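Local coordinates for membrane lipoprotein family protein (Aeropyrum pernix, PDB 4PEV) that binds adenosine between two lobes and probably serves as the solute-binding lipoprotein of an ABC transporter for nucleosides, at residues D194-P197 and L198-F201; Q399-D402 and T403-I407; S406-E409 and E410-G414. One frame throughout, in Å; residues are numbered along the deposited sequence.

Along the chain the order is contact 1, contact 2, contact 3. Contact 1 forms the first turn of helix 196-214, which follows strand 186-191 in a beta-alpha-beta unit of the mixed sheet and meets the bound adenosine. Contacts 2 and 3 share Ser-406 and Ile-407 on helix 401-412, near the end of the chain, their centres about 11 Å apart. This late helix packs on helix 196-214: contact 2 touches contact 1 directly, centres about 11 Å apart, through Asp-194, Trp-199, His-401 and Tyr-404. Contact 3 lies further out, its centre about 16 Å from that of contact 1. The C-terminal segment thus backs a helix that lines the nucleoside pocket.

Contact 1 of 3, residues D194-P197 and L198-F201; sequences DIPP and LWRF. With ADN (adenosine), chain F.
Asp-194 and Trp-199 make the polar side-chain bond of this turn: the indole NE1 gives its hydrogen to OD1 at 2.7 Å, with an N-H...O angle of 157°. OD1 sits at the ring edge in the indole plane, while the carboxylate stands almost perpendicular to it. CG of Asp-194 lies anti to the backbone N (chi1 -169°), which brings the carboxylate back over the start of the helix.

The backbone bonds start at the N-cap residue Ile-195, whose O accepts from Trp-199 N at 3.0 Å. Pro-196 O then takes Arg-200 N, and Pro-197 O takes Phe-201 N.

Apolar contact centres on Pro-196. Its CA lies over one face of the indole, 3.8 Å from the centroid of the five-membered ring in a CH-pi contact, and its CG reaches Trp-199 CZ3 at 4.0 Å. The Arg-200 guanidinium lays one face over Pro-197 CA, with NE salt-bridged to Glu-159.

Toward the adenosine ribose, Leu-198 CD1 comes 3.5 Å from O4' and Phe-201 CZ 3.6 Å from O3'. The chemistry implies a division of labour: carbon atoms shape this wall of the sugar pocket, while Asp-142 and Lys-299 are among the residues supplying hydrogen bonds to the nucleoside.

Contact 2 of 3, residues Q399-D402 and T403-I407; sequences QDHD and TYDSI
The first turn of helix 401-412 opens with a long, weak bond from Tyr-404 N to the O of Asp-400, the N-cap residue, followed by Asp-405 N to His-401 O at 2.9 Å and Ser-406 N to Asp-402 O. The side chains of His-401 and Tyr-404 leave side by side, and their rings form an edge-to-face (T-shaped) pair, centroids 5.4 Å apart and planes at 87°. The phenol presents its CD2 edge over the centre of the imidazole face. Both side chains swing CG anti to their backbone N, at chi1 -165° and 157°, which sends them off the helix in the same direction. Asp-405 approaches the imidazole too, its OD1 3.3 Å from CE1 of His-401 and its carboxylate nearly perpendicular to the ring. Beyond the turn, His-401 NE2 is hydrogen-bonded to Asp-194 OD2. An alanine in place of His-401 is likely to leave Asp-194 OD2 without its bond from the imidazole NE2 and the Tyr-404 edge without its imidazole face. Ser-406 OG lies 3.1 Å from both Asp-402 O and Thr-403 O, so its one proton may go to either carbonyl. The Tyr-404 ring stacks on Trp-199. Its hydroxyl bonds His-202 of helix 196-214 and Tyr-226 of strand 222-226, while Ile-407 rests on Ile-203, placing the turn against that helix at the margin of the mixed sheet.

Contact 3 of 3, residues S406-E409 and E410-G414; sequences SIIE and ELKAG
Ile-407 and Leu-411 run side by side in the same direction, one turn apart, with CG2 of the isoleucine 4.1 Å from CD1 of the leucine. A second apolar approach crosses from Ile-408 to Lys-412, where CG2 meets the lysine CE at 3.8 Å; only carbon atoms of the long lysine chain touch here, and its amine end leads away. The Lys-412 chain is extended beyond CG (chi2 -162°), which carries CE past the isoleucine branch.

The backbone sets these side chains in place. Leu-411 N bonds Ile-407 O at 2.9 Å, and Lys-412 N meets Ile-408 O at 2.7 Å with an N-H...O angle of 169°. Glu-410 N bonds Ser-406 O at 3.2 Å, and Ala-413 N makes a weak bond to Glu-409 O. Glu-410 CG lies against Ser-406 O, and its OE1 is hydrogen-bonded to Asn-415 ND2.

Further out, Ile-408 and Leu-411 both pack on Leu-206 of helix 196-214, whose Gln-210 NE2 donates a hydrogen bond to Leu-411 O. Gln-214 NE2 likewise donates to Gly-414 O. At the helix end, Gly-414's positive phi (80°) and two bonds back into the last turn, one from Gly-414 N to Leu-411 O at 2.9 Å, make a Schellman motif, the classic glycine-terminated C-cap of an alpha-helix.

Contact 1 of 3, residues D194-P197 and L198-F201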
ATOM      1  N   ASP C 194     -11.310   7.663   1.425  1.00 32.75           N
ATOM      2  CA  ASP C 194     -10.812   8.857   0.761  1.00 31.21           C
ATOM      3  C   ASP C 194      -9.955   9.706   1.712  1.00 30.25           C
ATOM      4  O   ASP C 194     -10.444  10.630   2.364  1.00 31.43           O
ATOM      5  CB  ASP C 194     -11.985   9.663   0.220  1.00 31.27           C
ATOM      6  CG  ASP C 194     -11.542  10.771  -0.705  1.00 32.76           C
ATOM      7  OD1 ASP C 194     -10.412  11.305  -0.508  1.00 31.29           O
ATOM      8  OD2 ASP C 194     -12.330  11.090  -1.633  1.00 34.09           O
ATOM      9  N   ILE C 195      -8.667   9.396   1.764  1.00 29.06           N
ATOM     10  CA  ILE C 195      -7.749  10.032   2.693  1.00 28.21           C
ATOM     11  C   ILE C 195      -6.398  10.263   2.024  1.00 28.01           C
ATOM     12  O   ILE C 195      -6.132   9.653   0.988  1.00 27.12           O
ATOM     13  CB  ILE C 195      -7.582   9.161   3.939  1.00 28.80           C
ATOM     14  CG1 ILE C 195      -7.168   7.726   3.571  1.00 28.84           C
ATOM     15  CG2 ILE C 195      -8.888   9.119   4.717  1.00 29.57           C
ATOM     16  CD1 ILE C 195      -6.531   6.984   4.727  1.00 28.61           C
ATOM     17  N   PRO C 196      -5.542  11.137   2.613  1.00 29.24           N
ATOM     18  CA  PRO C 196      -4.286  11.581   1.992  1.00 29.32           C
ATOM     19  C   PRO C 196      -3.366  10.527   1.412  1.00 29.71           C
ATOM     20  O   PRO C 196      -2.886  10.729   0.304  1.00 32.15           O
ATOM     21  CB  PRO C 196      -3.594  12.358   3.114  1.00 28.86           C
ATOM     22  CG  PRO C 196      -4.733  12.990   3.826  1.00 28.87           C
ATOM     23  CD  PRO C 196      -5.813  11.931   3.835  1.00 29.75           C
ATOM     24  N   PRO C 197      -3.119   9.415   2.124  1.00 30.47           N
ATOM     25  CA  PRO C 197      -2.211   8.428   1.516  1.00 30.52           C
ATOM     26  C   PRO C 197      -2.769   7.890   0.214  1.00 31.00           C
ATOM     27  O   PRO C 197      -2.030   7.743  -0.764  1.00 31.78           O
ATOM     28  CB  PRO C 197      -2.129   7.320   2.551  1.00 30.88           C
ATOM     29  CG  PRO C 197      -2.628   7.929   3.830  1.00 31.09           C
ATOM     30  CD  PRO C 197      -3.628   8.965   3.428  1.00 30.80           C
ATOM     31  N   LEU C 198      -4.069   7.635   0.190  1.00 30.70           N
ATOM     32  CA  LEU C 198      -4.715   7.171  -1.035  1.00 32.16           C
ATOM     33  C   LEU C 198      -4.785   8.236  -2.119  1.00 34.07           C
ATOM     34  O   LEU C 198      -4.838   7.894  -3.310  1.00 35.59           O
ATOM     35  CB  LEU C 198      -6.101   6.588  -0.752  1.00 32.13           C
ATOM     36  CG  LEU C 198      -6.009   5.088  -0.429  1.00 31.85           C
ATOM     37  CD1 LEU C 198      -5.153   4.793   0.793  1.00 30.61           C
ATOM     38  CD2 LEU C 198      -7.390   4.509  -0.234  1.00 33.13           C
ATOM     39  N   TRP C 199      -4.772   9.514  -1.733  1.00 34.31           N
ATOM     40  CA  TRP C 199      -4.625  10.574  -2.721  1.00 33.61           C
ATOM     41  C   TRP C 199      -3.308  10.345  -3.460  1.00 33.79           C
ATOM     42  O   TRP C 199      -3.255  10.388  -4.687  1.00 34.28           O
ATOM     43  CB  TRP C 199      -4.600  11.954  -2.091  1.00 34.06           C
ATOM     44  CG  TRP C 199      -5.805  12.337  -1.307  1.00 35.55           C
ATOM     45  CD1 TRP C 199      -7.004  11.700  -1.275  1.00 38.02           C
ATOM     46  CD2 TRP C 199      -5.937  13.488  -0.464  1.00 37.77           C
ATOM     47  NE1 TRP C 199      -7.881  12.367  -0.438  1.00 38.89           N
ATOM     48  CE2 TRP C 199      -7.250  13.473   0.069  1.00 39.12           C
ATOM     49  CE3 TRP C 199      -5.066  14.533  -0.096  1.00 38.27           C
ATOM     50  CZ2 TRP C 199      -7.715  14.457   0.961  1.00 39.00           C
ATOM     51  CZ3 TRP C 199      -5.525  15.512   0.790  1.00 39.31           C
ATOM     52  CH2 TRP C 199      -6.840  15.463   1.310  1.00 39.06           C
ATOM     53  N   ARG C 200      -2.249  10.070  -2.709  1.00 32.09           N
ATOM     54  CA  ARG C 200      -0.939   9.853  -3.304  1.00 31.89           C
ATOM     55  C   ARG C 200      -0.895   8.619  -4.204  1.00 32.28           C
ATOM     56  O   ARG C 200      -0.259   8.652  -5.264  1.00 31.88           O
ATOM     57  CB  ARG C 200       0.131   9.761  -2.219  1.00 32.14           C
ATOM     58  CG  ARG C 200       0.266  11.052  -1.437  1.00 33.53           C
ATOM     59  CD  ARG C 200       1.568  11.157  -0.655  1.00 35.59           C
ATOM     60  NE  ARG C 200       1.481  10.539   0.661  1.00 36.68           N
ATOM     61  CZ  ARG C 200       0.757  11.019   1.660  1.00 37.84           C
ATOM     62  NH1 ARG C 200       0.037  12.125   1.495  1.00 37.86           N
ATOM     63  NH2 ARG C 200       0.749  10.386   2.830  1.00 39.77           N
ATOM     64  N   PHE C 201      -1.563   7.541  -3.784  1.00 30.79           N
ATOM     65  CA  PHE C 201      -1.691   6.347  -4.625  1.00 29.47           C
ATOM     66  C   PHE C 201      -2.387   6.741  -5.912  1.00 28.67           C
ATOM     67  O   PHE C 201      -1.857   6.515  -6.990  1.00 26.52           O
ATOM     68  CB  PHE C 201      -2.492   5.214  -3.940  1.00 28.77           C
ATOM     69  CG  PHE C 201      -1.679   4.361  -2.991  1.00 29.19           C
ATOM     70  CD1 PHE C 201      -0.768   3.435  -3.472  1.00 29.56           C
ATOM     71  CD2 PHE C 201      -1.838   4.469  -1.608  1.00 29.15           C
ATOM     72  CE1 PHE C 201      -0.031   2.639  -2.597  1.00 29.75           C
ATOM     73  CE2 PHE C 201      -1.100   3.683  -0.735  1.00 28.72           C
ATOM     74  CZ  PHE C 201      -0.199   2.764  -1.228  1.00 29.06           C
TER
HETATM   75  O5' ADN F 501      -4.058  -1.179   1.283  1.00 24.76           O
HETATM   76  C5' ADN F 501      -3.741   0.043   0.588  1.00 24.46           C
HETATM   77  C4' ADN F 501      -3.410   1.243   1.481  1.00 25.00           C
HETATM   78  O4' ADN F 501      -4.535   1.661   2.258  1.00 25.17           O
HETATM   79  C3' ADN F 501      -2.297   1.059   2.509  1.00 25.42           C
HETATM   80  O3' ADN F 501      -0.994   1.178   1.926  1.00 24.73           O
HETATM   81  C2' ADN F 501      -2.616   2.152   3.523  1.00 25.15           C
HETATM   82  O2' ADN F 501      -2.117   3.442   3.141  1.00 24.87           O
HETATM   83  C1' ADN F 501      -4.122   2.177   3.520  1.00 25.20           C
HETATM   84  N9  ADN F 501      -4.672   1.307   4.577  1.00 26.41           N
HETATM   85  C8  ADN F 501      -4.822  -0.038   4.542  1.00 26.73           C
HETATM   86  N7  ADN F 501      -5.380  -0.503   5.692  1.00 27.31           N
HETATM   87  C5  ADN F 501      -5.598   0.577   6.473  1.00 28.16           C
HETATM   88  C6  ADN F 501      -6.153   0.838   7.818  1.00 28.08           C
HETATM   89  N6  ADN F 501      -6.595  -0.187   8.571  1.00 28.70           N
HETATM   90  N1  ADN F 501      -6.191   2.117   8.266  1.00 28.31           N
HETATM   91  C2  ADN F 501      -5.741   3.155   7.529  1.00 27.77           C
HETATM   92  N3  ADN F 501      -5.224   2.995   6.304  1.00 28.04           N
HETATM   93  C4  ADN F 501      -5.124   1.762   5.736  1.00 27.80           C

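Contact 2 of 3, residues Q399-D402 and T403-I407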
ATOM      1  N   GLN C 399      -2.170  19.501  -0.661  1.00 62.96           N
ATOM      2  CA  GLN C 399      -2.393  20.185   0.614  1.00 64.55           C
ATOM      3  C   GLN C 399      -3.810  19.885   1.111  1.00 61.48           C
ATOM      4  O   GLN C 399      -4.003  19.411   2.219  1.00 53.79           O
ATOM      5  CB  GLN C 399      -2.227  21.705   0.433  1.00 69.55           C
ATOM      6  CG  GLN C 399      -0.975  22.155  -0.332  1.00 75.09           C
ATOM      7  CD  GLN C 399       0.137  22.721   0.551  1.00 78.57           C
ATOM      8  OE1 GLN C 399      -0.083  23.097   1.707  1.00 78.28           O
ATOM      9  NE2 GLN C 399       1.345  22.796  -0.006  1.00 78.78           N
ATOM     10  N   ASP C 400      -4.787  20.186   0.254  1.00 64.59           N
ATOM     11  CA  ASP C 400      -6.215  20.023   0.523  1.00 59.74           C
ATOM     12  C   ASP C 400      -6.730  18.865  -0.298  1.00 52.62           C
ATOM     13  O   ASP C 400      -6.032  18.340  -1.158  1.00 44.09           O
ATOM     14  CB  ASP C 400      -7.017  21.249   0.036  1.00 64.13           C
ATOM     15  CG  ASP C 400      -6.674  22.527   0.764  1.00 68.74           C
ATOM     16  OD1 ASP C 400      -7.345  22.837   1.777  1.00 71.93           O
ATOM     17  OD2 ASP C 400      -5.773  23.254   0.289  1.00 71.49           O
ATOM     18  N   HIS C 401      -7.995  18.536  -0.077  1.00 51.72           N
ATOM     19  CA  HIS C 401      -8.735  17.680  -0.987  1.00 50.18           C
ATOM     20  C   HIS C 401      -8.961  18.359  -2.341  1.00 49.75           C
ATOM     21  O   HIS C 401      -8.992  17.691  -3.374  1.00 48.26           O
ATOM     22  CB  HIS C 401     -10.079  17.294  -0.376  1.00 47.88           C
ATOM     23  CG  HIS C 401     -10.739  16.156  -1.076  1.00 48.81           C
ATOM     24  ND1 HIS C 401     -11.344  16.292  -2.306  1.00 50.54           N
ATOM     25  CD2 HIS C 401     -10.864  14.853  -0.736  1.00 50.24           C
ATOM     26  CE1 HIS C 401     -11.831  15.124  -2.685  1.00 51.15           C
ATOM     27  NE2 HIS C 401     -11.552  14.234  -1.752  1.00 50.87           N
ATOM     28  N   ASP C 402      -9.131  19.679  -2.323  1.00 52.93           N
ATOM     29  CA  ASP C 402      -9.420  20.464  -3.536  1.00 54.62           C
ATOM     30  C   ASP C 402      -8.233  20.491  -4.501  1.00 49.59           C
ATOM     31  O   ASP C 402      -8.416  20.415  -5.716  1.00 48.48           O
ATOM     32  CB  ASP C 402      -9.874  21.887  -3.167  1.00 57.81           C
ATOM     33  CG  ASP C 402     -11.250  21.904  -2.470  1.00 64.78           C
ATOM     34  OD1 ASP C 402     -11.448  21.143  -1.488  1.00 67.62           O
ATOM     35  OD2 ASP C 402     -12.140  22.672  -2.907  1.00 64.83           O
ATOM     36  N   THR C 403      -7.027  20.577  -3.949  1.00 45.21           N
ATOM     37  CA  THR C 403      -5.793  20.460  -4.720  1.00 44.86           C
ATOM     38  C   THR C 403      -5.646  19.074  -5.369  1.00 46.65           C
ATOM     39  O   THR C 403      -5.333  18.966  -6.558  1.00 48.46           O
ATOM     40  CB  THR C 403      -4.583  20.679  -3.795  1.00 46.48           C
ATOM     41  OG1 THR C 403      -4.866  21.756  -2.893  1.00 45.83           O
ATOM     42  CG2 THR C 403      -3.297  20.953  -4.591  1.00 45.68           C
ATOM     43  N   TYR C 404      -5.842  18.023  -4.569  1.00 44.24           N
ATOM     44  CA  TYR C 404      -5.856  16.640  -5.058  1.00 42.69           C
ATOM     45  C   TYR C 404      -6.832  16.465  -6.193  1.00 43.24           C
ATOM     46  O   TYR C 404      -6.493  15.878  -7.212  1.00 44.31           O
ATOM     47  CB  TYR C 404      -6.228  15.678  -3.924  1.00 42.72           C
ATOM     48  CG  TYR C 404      -6.813  14.331  -4.332  1.00 40.94           C
ATOM     49  CD1 TYR C 404      -6.093  13.425  -5.112  1.00 39.27           C
ATOM     50  CD2 TYR C 404      -8.075  13.949  -3.887  1.00 41.15           C
ATOM     51  CE1 TYR C 404      -6.628  12.188  -5.454  1.00 38.89           C
ATOM     52  CE2 TYR C 404      -8.621  12.720  -4.228  1.00 40.32           C
ATOM     53  CZ  TYR C 404      -7.898  11.837  -5.004  1.00 38.40           C
ATOM     54  OH  TYR C 404      -8.467  10.622  -5.316  1.00 33.28           O
ATOM     55  N   ASP C 405      -8.044  16.974  -6.009  1.00 44.23           N
ATOM     56  CA  ASP C 405      -9.088  16.857  -7.026  1.00 47.19           C
ATOM     57  C   ASP C 405      -8.709  17.475  -8.363  1.00 49.07           C
ATOM     58  O   ASP C 405      -9.092  16.954  -9.412  1.00 51.61           O
ATOM     59  CB  ASP C 405     -10.398  17.489  -6.545  1.00 49.13           C
ATOM     60  CG  ASP C 405     -11.355  16.478  -5.933  1.00 50.89           C
ATOM     61  OD1 ASP C 405     -11.025  15.268  -5.879  1.00 53.20           O
ATOM     62  OD2 ASP C 405     -12.458  16.898  -5.523  1.00 52.01           O
ATOM     63  N   SER C 406      -7.972  18.580  -8.337  1.00 48.77           N
ATOM     64  CA  SER C 406      -7.622  19.259  -9.583  1.00 48.83           C
ATOM     65  C   SER C 406      -6.334  18.706 -10.210  1.00 44.40           C
ATOM     66  O   SER C 406      -6.158  18.804 -11.414  1.00 44.74           O
ATOM     67  CB  SER C 406      -7.569  20.783  -9.396  1.00 49.29           C
ATOM     68  OG  SER C 406      -6.812  21.124  -8.259  1.00 50.19           O
ATOM     69  N   ILE C 407      -5.447  18.113  -9.421  1.00 41.22           N
ATOM     70  CA  ILE C 407      -4.352  17.336 -10.016  1.00 40.16           C
ATOM     71  C   ILE C 407      -4.896  16.189 -10.891  1.00 39.46           C
ATOM     72  O   ILE C 407      -4.349  15.906 -11.955  1.00 41.28           O
ATOM     73  CB  ILE C 407      -3.380  16.771  -8.961  1.00 40.16           C
ATOM     74  CG1 ILE C 407      -2.589  17.913  -8.305  1.00 40.63           C
ATOM     75  CG2 ILE C 407      -2.420  15.761  -9.594  1.00 39.27           C
ATOM     76  CD1 ILE C 407      -1.677  17.497  -7.160  1.00 39.63           C
TER

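Contact 3 of 3, residues S406-E409 and E410-G414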
ATOM      1  N   SER C 406      -7.972  18.580  -8.337  1.00 48.77           N
ATOM      2  CA  SER C 406      -7.622  19.259  -9.583  1.00 48.83           C
ATOM      3  C   SER C 406      -6.334  18.706 -10.210  1.00 44.40           C
ATOM      4  O   SER C 406      -6.158  18.804 -11.414  1.00 44.74           O
ATOM      5  CB  SER C 406      -7.569  20.783  -9.396  1.00 49.29           C
ATOM      6  OG  SER C 406      -6.812  21.124  -8.259  1.00 50.19           O
ATOM      7  N   ILE C 407      -5.447  18.113  -9.421  1.00 41.22           N
ATOM      8  CA  ILE C 407      -4.352  17.336 -10.016  1.00 40.16           C
ATOM      9  C   ILE C 407      -4.896  16.189 -10.891  1.00 39.46           C
ATOM     10  O   ILE C 407      -4.349  15.906 -11.955  1.00 41.28           O
ATOM     11  CB  ILE C 407      -3.380  16.771  -8.961  1.00 40.16           C
ATOM     12  CG1 ILE C 407      -2.589  17.913  -8.305  1.00 40.63           C
ATOM     13  CG2 ILE C 407      -2.420  15.761  -9.594  1.00 39.27           C
ATOM     14  CD1 ILE C 407      -1.677  17.497  -7.160  1.00 39.63           C
ATOM     15  N   ILE C 408      -5.973  15.547 -10.454  1.00 37.52           N
ATOM     16  CA  ILE C 408      -6.600  14.496 -11.238  1.00 38.48           C
ATOM     17  C   ILE C 408      -7.239  15.024 -12.537  1.00 40.91           C
ATOM     18  O   ILE C 408      -7.071  14.396 -13.586  1.00 39.51           O
ATOM     19  CB  ILE C 408      -7.652  13.725 -10.402  1.00 38.32           C
ATOM     20  CG1 ILE C 408      -6.990  13.082  -9.173  1.00 37.67           C
ATOM     21  CG2 ILE C 408      -8.389  12.686 -11.252  1.00 37.39           C
ATOM     22  CD1 ILE C 408      -5.811  12.191  -9.490  1.00 38.06           C
ATOM     23  N   GLU C 409      -7.973  16.145 -12.474  1.00 44.60           N
ATOM     24  CA  GLU C 409      -8.505  16.808 -13.692  1.00 47.61           C
ATOM     25  C   GLU C 409      -7.406  16.977 -14.741  1.00 45.60           C
ATOM     26  O   GLU C 409      -7.609  16.713 -15.935  1.00 41.43           O
ATOM     27  CB  GLU C 409      -9.065  18.202 -13.376  1.00 54.10           C
ATOM     28  CG  GLU C 409     -10.509  18.261 -12.881  1.00 63.09           C
ATOM     29  CD  GLU C 409     -10.892  19.641 -12.306  1.00 72.75           C
ATOM     30  OE1 GLU C 409     -10.564  20.696 -12.915  1.00 73.70           O
ATOM     31  OE2 GLU C 409     -11.528  19.675 -11.226  1.00 73.25           O
ATOM     32  N   GLU C 410      -6.245  17.417 -14.260  1.00 44.28           N
ATOM     33  CA  GLU C 410      -5.098  17.732 -15.096  1.00 46.89           C
ATOM     34  C   GLU C 410      -4.441  16.493 -15.665  1.00 43.59           C
ATOM     35  O   GLU C 410      -4.097  16.468 -16.837  1.00 42.69           O
ATOM     36  CB  GLU C 410      -4.055  18.537 -14.297  1.00 51.38           C
ATOM     37  CG  GLU C 410      -4.514  19.925 -13.848  1.00 52.66           C
ATOM     38  CD  GLU C 410      -5.004  20.787 -15.001  1.00 54.89           C
ATOM     39  OE1 GLU C 410      -4.348  20.802 -16.073  1.00 54.88           O
ATOM     40  OE2 GLU C 410      -6.054  21.443 -14.833  1.00 56.35           O
ATOM     41  N   LEU C 411      -4.247  15.479 -14.829  1.00 44.01           N
ATOM     42  CA  LEU C 411      -3.733  14.178 -15.291  1.00 42.81           C
ATOM     43  C   LEU C 411      -4.697  13.484 -16.253  1.00 41.67           C
ATOM     44  O   LEU C 411      -4.268  12.925 -17.256  1.00 39.89           O
ATOM     45  CB  LEU C 411      -3.440  13.260 -14.113  1.00 42.10           C
ATOM     46  CG  LEU C 411      -2.248  13.676 -13.262  1.00 43.33           C
ATOM     47  CD1 LEU C 411      -2.012  12.653 -12.165  1.00 46.06           C
ATOM     48  CD2 LEU C 411      -1.001  13.814 -14.104  1.00 42.95           C
ATOM     49  N   LYS C 412      -5.994  13.529 -15.954  1.00 41.50           N
ATOM     50  CA  LYS C 412      -7.005  13.044 -16.891  1.00 42.41           C
ATOM     51  C   LYS C 412      -6.901  13.751 -18.240  1.00 43.84           C
ATOM     52  O   LYS C 412      -7.223  13.170 -19.266  1.00 43.54           O
ATOM     53  CB  LYS C 412      -8.409  13.246 -16.335  1.00 43.38           C
ATOM     54  CG  LYS C 412      -8.825  12.257 -15.261  1.00 44.31           C
ATOM     55  CD  LYS C 412     -10.340  12.247 -15.106  1.00 45.40           C
ATOM     56  CE  LYS C 412     -10.792  11.403 -13.920  1.00 46.23           C
ATOM     57  NZ  LYS C 412     -12.251  11.123 -14.005  1.00 46.20           N
ATOM     58  N   ALA C 413      -6.461  15.010 -18.219  1.00 44.39           N
ATOM     59  CA  ALA C 413      -6.266  15.810 -19.424  1.00 42.74           C
ATOM     60  C   ALA C 413      -4.911  15.591 -20.101  1.00 42.59           C
ATOM     61  O   ALA C 413      -4.615  16.240 -21.086  1.00 44.49           O
ATOM     62  CB  ALA C 413      -6.425  17.285 -19.083  1.00 43.04           C
ATOM     63  N   GLY C 414      -4.068  14.716 -19.572  1.00 41.60           N
ATOM     64  CA  GLY C 414      -2.755  14.483 -20.172  1.00 41.46           C
ATOM     65  C   GLY C 414      -1.699  15.518 -19.822  1.00 41.41           C
ATOM     66  O   GLY C 414      -0.590  15.509 -20.379  1.00 39.44           O
TER